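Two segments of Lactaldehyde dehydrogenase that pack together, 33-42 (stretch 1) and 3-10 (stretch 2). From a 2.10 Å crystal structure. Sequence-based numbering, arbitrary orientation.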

ATOM      1  N   ALA A  33      -9.164 -44.567  25.134  1.00 30.84           N
ATOM      2  CA  ALA A  33      -9.120 -44.350  26.571  1.00 31.66           C
ATOM      3  C   ALA A  33      -9.324 -42.867  26.959  1.00 31.48           C
ATOM      4  O   ALA A  33      -8.891 -41.968  26.235  1.00 31.53           O
ATOM      5  CB  ALA A  33      -7.796 -44.848  27.132  1.00 30.82           C
ATOM      6  N   VAL A  34      -9.988 -42.637  28.089  1.00 29.72           N
ATOM      7  CA  VAL A  34     -10.241 -41.285  28.571  1.00 28.46           C
ATOM      8  C   VAL A  34      -8.980 -40.608  29.155  1.00 28.46           C
ATOM      9  O   VAL A  34      -8.472 -41.010  30.198  1.00 28.32           O
ATOM     10  CB  VAL A  34     -11.359 -41.283  29.634  1.00 27.27           C
ATOM     11  CG1 VAL A  34     -11.628 -39.863  30.114  1.00 28.25           C
ATOM     12  CG2 VAL A  34     -12.625 -41.891  29.045  1.00 25.87           C
ATOM     13  N   ILE A  35      -8.493 -39.586  28.464  1.00 27.34           N
ATOM     14  CA  ILE A  35      -7.292 -38.890  28.893  1.00 26.54           C
ATOM     15  C   ILE A  35      -7.545 -37.629  29.750  1.00 25.61           C
ATOM     16  O   ILE A  35      -6.670 -37.167  30.483  1.00 26.39           O
ATOM     17  CB  ILE A  35      -6.443 -38.530  27.663  1.00 26.53           C
ATOM     18  CG1 ILE A  35      -7.221 -37.586  26.743  1.00 27.50           C
ATOM     19  CG2 ILE A  35      -6.091 -39.805  26.901  1.00 25.09           C
ATOM     20  CD1 ILE A  35      -6.525 -37.298  25.424  1.00 28.61           C
ATOM     21  N   SER A  36      -8.754 -37.098  29.648  1.00 24.33           N
ATOM     22  CA  SER A  36      -9.132 -35.922  30.408  1.00 22.99           C
ATOM     23  C   SER A  36     -10.621 -35.612  30.307  1.00 21.65           C
ATOM     24  O   SER A  36     -11.341 -36.229  29.524  1.00 22.23           O
ATOM     25  CB  SER A  36      -8.339 -34.698  29.938  1.00 24.05           C
ATOM     26  OG  SER A  36      -8.698 -34.333  28.615  1.00 22.34           O
ATOM     27  N   ARG A  37     -11.063 -34.658  31.114  1.00 21.19           N
ATOM     28  CA  ARG A  37     -12.445 -34.235  31.117  1.00 22.55           C
ATOM     29  C   ARG A  37     -12.603 -32.705  31.186  1.00 22.80           C
ATOM     30  O   ARG A  37     -11.878 -32.023  31.912  1.00 22.41           O
ATOM     31  CB  ARG A  37     -13.197 -34.881  32.287  1.00 26.78           C
ATOM     32  CG  ARG A  37     -13.537 -36.358  32.074  1.00 31.47           C
ATOM     33  CD  ARG A  37     -14.518 -36.857  33.131  1.00 34.70           C
ATOM     34  NE  ARG A  37     -13.858 -37.166  34.395  1.00 39.27           N
ATOM     35  CZ  ARG A  37     -13.277 -38.332  34.664  1.00 40.91           C
ATOM     36  NH1 ARG A  37     -13.280 -39.302  33.759  1.00 40.99           N
ATOM     37  NH2 ARG A  37     -12.684 -38.526  35.835  1.00 42.89           N
ATOM     38  N   ILE A  38     -13.537 -32.178  30.405  1.00 21.34           N
ATOM     39  CA  ILE A  38     -13.783 -30.749  30.412  1.00 20.72           C
ATOM     40  C   ILE A  38     -15.230 -30.413  30.755  1.00 21.31           C
ATOM     41  O   ILE A  38     -16.139 -31.208  30.515  1.00 20.81           O
ATOM     42  CB  ILE A  38     -13.453 -30.095  29.047  1.00 19.38           C
ATOM     43  CG1 ILE A  38     -14.278 -30.755  27.943  1.00 17.65           C
ATOM     44  CG2 ILE A  38     -11.964 -30.196  28.770  1.00 18.87           C
ATOM     45  CD1 ILE A  38     -14.218 -30.020  26.617  1.00 20.46           C
ATOM     46  N   PRO A  39     -15.453 -29.231  31.328  1.00 21.03           N
ATOM     47  CA  PRO A  39     -16.822 -28.870  31.671  1.00 22.42           C
ATOM     48  C   PRO A  39     -17.761 -28.784  30.467  1.00 23.83           C
ATOM     49  O   PRO A  39     -17.363 -28.368  29.376  1.00 23.69           O
ATOM     50  CB  PRO A  39     -16.662 -27.525  32.383  1.00 22.06           C
ATOM     51  CG  PRO A  39     -15.348 -27.008  31.907  1.00 23.65           C
ATOM     52  CD  PRO A  39     -14.501 -28.237  31.843  1.00 22.42           C
ATOM     53  N   ASP A  40     -18.996 -29.230  30.670  1.00 23.56           N
ATOM     54  CA  ASP A  40     -20.001 -29.127  29.631  1.00 24.34           C
ATOM     55  C   ASP A  40     -20.556 -27.690  29.678  1.00 23.66           C
ATOM     56  O   ASP A  40     -21.726 -27.452  29.981  1.00 22.61           O
ATOM     57  CB  ASP A  40     -21.115 -30.160  29.860  1.00 25.86           C
ATOM     58  CG  ASP A  40     -22.125 -30.199  28.722  1.00 28.83           C
ATOM     59  OD1 ASP A  40     -21.743 -29.909  27.572  1.00 30.04           O
ATOM     60  OD2 ASP A  40     -23.302 -30.538  28.971  1.00 32.33           O
ATOM     61  N   GLY A  41     -19.642 -26.757  29.423  1.00 21.65           N
ATOM     62  CA  GLY A  41     -19.936 -25.338  29.448  1.00 20.58           C
ATOM     63  C   GLY A  41     -21.257 -24.908  28.863  1.00 19.31           C
ATOM     64  O   GLY A  41     -21.828 -25.571  28.000  1.00 20.20           O
ATOM     65  N   GLN A  42     -21.743 -23.779  29.352  1.00 19.20           N
ATOM     66  CA  GLN A  42     -23.000 -23.220  28.890  1.00 20.67           C
ATOM     67  C   GLN A  42     -22.859 -21.734  28.526  1.00 20.29           C
ATOM     68  O   GLN A  42     -21.840 -21.113  28.832  1.00 20.75           O
ATOM     69  CB  GLN A  42     -24.072 -23.388  29.978  1.00 21.04           C
ATOM     70  CG  GLN A  42     -24.322 -24.842  30.396  1.00 21.91           C
ATOM     71  CD  GLN A  42     -24.969 -25.667  29.296  1.00 23.77           C
ATOM     72  OE1 GLN A  42     -26.001 -25.284  28.752  1.00 26.06           O
ATOM     73  NE2 GLN A  42     -24.367 -26.810  28.970  1.00 24.30           N
TER
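Stretch 2 3-10: VPVQHPMY

Stretch 2 runs alongside stretch 1 in the same direction, with the end-to-end lines of the touching parts 17° apart. Stretch 1 is a strand up to Pro-39 and then turns. Stretch 2 is mostly extended: a weakly bonded strand lies around Val-5 and Gln-6, and a further strand begins at Met-9. The peptide bond before Pro-4 is cis. Together the two stretches bury 553 Å².

Ala-33 makes no contact. At Val-34 the packing begins, with CG1 of Val-34 lying 4.0 Å from CB of Pro-4. The side chain of Ile-35 points away, so this residue meets stretch 2 through its backbone: O of Ile-35 is 4.1 Å from CA of Pro-4. The CA of Ser-36 is 4.5 Å from the CA of Pro-4. Ser-36 and Val-5 direct their side chains to the same face of the sheet, where CB of Ser-36 is 3.9 Å from CG1 of Val-5. CB of Ser-36 is also 3.9 Å from NE2 of His-7. The hydroxyl of Ser-36 is hydrogen-bonded elsewhere in the structure.

Arg-37 is the centre of the contact and has the largest covered area in either stretch. Arg-37 pairs with Gln-6 in a parallel bridge, with CA of Arg-37 4.8 Å from CA of Gln-6. Its backbone bonds to the residues before and after its partner, as parallel pairing requires. N of Arg-37 donates to O of Val-5 at 2.9 Å, and N of His-7 donates to O of Arg-37 at 2.9 Å. CA of Gln-6 also approaches O of Arg-37 at 3.5 Å, in a CA-H...O contact. The side chains of Arg-37 and Gln-6 share the other face of the sheet, and their ends come nearer to the opposing stretch. NE of Arg-37 donates to OE1 of Gln-6 at 3.1 Å, with OE1 near the guanidinium plane. Pro-4 covers one face of that group, its CG only 3.0 Å from NH2 of Arg-37.

Beyond Arg-37 there are no further hydrogen bonds between the stretches. CG2 of Ile-38 lies at the edge of the His-7 ring and is 4.1 Å from CB of His-7. Pro-39 points toward stretch 2. CD of Pro-39 is 3.0 Å from O of His-7, and CG of Pro-39 is 3.6 Å from CE of Met-9. Asp-40 points away and makes no contact. Gly-41 closes the interface, its CA 3.9 Å from CE of Met-9. An ideal CB on Gly-41 would point toward stretch 2 and lie tight against CE of Met-9, at 3.4 Å. Gln-42, just before a helix, takes no part.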

ATOM      1  N   VAL A   3      -5.324 -38.910  34.022  1.00 48.15           N
ATOM      2  CA  VAL A   3      -5.620 -38.837  35.487  1.00 47.35           C
ATOM      3  C   VAL A   3      -6.939 -39.578  35.858  1.00 44.41           C
ATOM      4  O   VAL A   3      -6.953 -40.404  36.773  1.00 46.84           O
ATOM      5  CB  VAL A   3      -5.702 -37.366  35.959  1.00 49.21           C
ATOM      6  CG1 VAL A   3      -5.946 -37.306  37.457  1.00 49.59           C
ATOM      7  CG2 VAL A   3      -4.421 -36.627  35.579  1.00 50.57           C
ATOM      8  N   PRO A   4      -8.053 -39.272  35.167  1.00 40.39           N
ATOM      9  CA  PRO A   4      -8.173 -38.290  34.087  1.00 38.06           C
ATOM     10  C   PRO A   4      -8.431 -36.893  34.693  1.00 35.77           C
ATOM     11  O   PRO A   4      -9.423 -36.677  35.390  1.00 35.99           O
ATOM     12  CB  PRO A   4      -9.356 -38.810  33.280  1.00 39.06           C
ATOM     13  CG  PRO A   4     -10.225 -39.401  34.328  1.00 39.76           C
ATOM     14  CD  PRO A   4      -9.245 -40.139  35.211  1.00 39.33           C
ATOM     15  N   VAL A   5      -7.516 -35.968  34.434  1.00 32.29           N
ATOM     16  CA  VAL A   5      -7.636 -34.623  34.963  1.00 29.99           C
ATOM     17  C   VAL A   5      -8.919 -33.896  34.528  1.00 29.80           C
ATOM     18  O   VAL A   5      -9.386 -34.052  33.400  1.00 30.78           O
ATOM     19  CB  VAL A   5      -6.406 -33.767  34.562  1.00 29.08           C
ATOM     20  CG1 VAL A   5      -6.297 -33.694  33.046  1.00 28.78           C
ATOM     21  CG2 VAL A   5      -6.515 -32.369  35.153  1.00 28.82           C
ATOM     22  N   GLN A   6      -9.493 -33.135  35.451  1.00 28.95           N
ATOM     23  CA  GLN A   6     -10.691 -32.357  35.167  1.00 28.20           C
ATOM     24  C   GLN A   6     -10.306 -30.874  34.996  1.00 26.09           C
ATOM     25  O   GLN A   6      -9.965 -30.193  35.962  1.00 27.09           O
ATOM     26  CB  GLN A   6     -11.714 -32.538  36.296  1.00 29.08           C
ATOM     27  CG  GLN A   6     -11.961 -34.024  36.597  1.00 32.38           C
ATOM     28  CD  GLN A   6     -13.353 -34.296  37.151  1.00 34.13           C
ATOM     29  OE1 GLN A   6     -13.944 -35.345  36.849  1.00 35.47           O
ATOM     30  NE2 GLN A   6     -13.871 -33.401  37.975  1.00 31.06           N
ATOM     31  N   HIS A   7     -10.345 -30.405  33.754  1.00 23.49           N
ATOM     32  CA  HIS A   7      -9.937 -29.045  33.430  1.00 20.42           C
ATOM     33  C   HIS A   7     -10.896 -27.901  33.793  1.00 18.86           C
ATOM     34  O   HIS A   7     -12.118 -28.036  33.718  1.00 18.23           O
ATOM     35  CB  HIS A   7      -9.615 -28.952  31.933  1.00 19.43           C
ATOM     36  CG  HIS A   7      -8.420 -29.754  31.517  1.00 17.96           C
ATOM     37  ND1 HIS A   7      -7.162 -29.537  32.037  1.00 17.58           N
ATOM     38  CD2 HIS A   7      -8.287 -30.762  30.626  1.00 17.87           C
ATOM     39  CE1 HIS A   7      -6.306 -30.376  31.482  1.00 16.66           C
ATOM     40  NE2 HIS A   7      -6.964 -31.133  30.621  1.00 16.75           N
ATOM     41  N   PRO A   8     -10.325 -26.764  34.222  1.00 18.09           N
ATOM     42  CA  PRO A   8     -11.088 -25.571  34.587  1.00 16.43           C
ATOM     43  C   PRO A   8     -11.017 -24.619  33.371  1.00 18.41           C
ATOM     44  O   PRO A   8     -10.169 -24.795  32.488  1.00 16.60           O
ATOM     45  CB  PRO A   8     -10.299 -25.006  35.754  1.00 17.36           C
ATOM     46  CG  PRO A   8      -8.886 -25.271  35.317  1.00 16.70           C
ATOM     47  CD  PRO A   8      -8.955 -26.685  34.771  1.00 15.90           C
ATOM     48  N   MET A   9     -11.906 -23.638  33.329  1.00 17.20           N
ATOM     49  CA  MET A   9     -11.864 -22.664  32.256  1.00 17.03           C
ATOM     50  C   MET A   9     -10.927 -21.505  32.637  1.00 16.55           C
ATOM     51  O   MET A   9     -10.500 -21.404  33.791  1.00 17.55           O
ATOM     52  CB  MET A   9     -13.269 -22.113  31.970  1.00 16.13           C
ATOM     53  CG  MET A   9     -14.235 -23.132  31.365  1.00 17.55           C
ATOM     54  SD  MET A   9     -15.871 -22.440  30.959  1.00 18.15           S
ATOM     55  CE  MET A   9     -16.950 -23.792  31.487  1.00 16.13           C
ATOM     56  N   TYR A  10     -10.577 -20.668  31.675  1.00 13.94           N
ATOM     57  CA  TYR A  10      -9.737 -19.526  31.981  1.00 13.85           C
ATOM     58  C   TYR A  10     -10.495 -18.231  31.693  1.00 14.19           C
ATOM     59  O   TYR A  10     -10.635 -17.826  30.540  1.00 13.81           O
ATOM     60  CB  TYR A  10      -8.438 -19.564  31.177  1.00 13.09           C
ATOM     61  CG  TYR A  10      -7.408 -18.591  31.691  1.00 13.83           C
ATOM     62  CD1 TYR A  10      -6.751 -18.818  32.904  1.00 13.72           C
ATOM     63  CD2 TYR A  10      -7.104 -17.427  30.983  1.00 12.29           C
ATOM     64  CE1 TYR A  10      -5.805 -17.909  33.395  1.00 14.41           C
ATOM     65  CE2 TYR A  10      -6.163 -16.511  31.464  1.00 12.89           C
ATOM     66  CZ  TYR A  10      -5.525 -16.756  32.669  1.00 14.76           C
ATOM     67  OH  TYR A  10      -4.612 -15.851  33.147  1.00 13.95           O
TER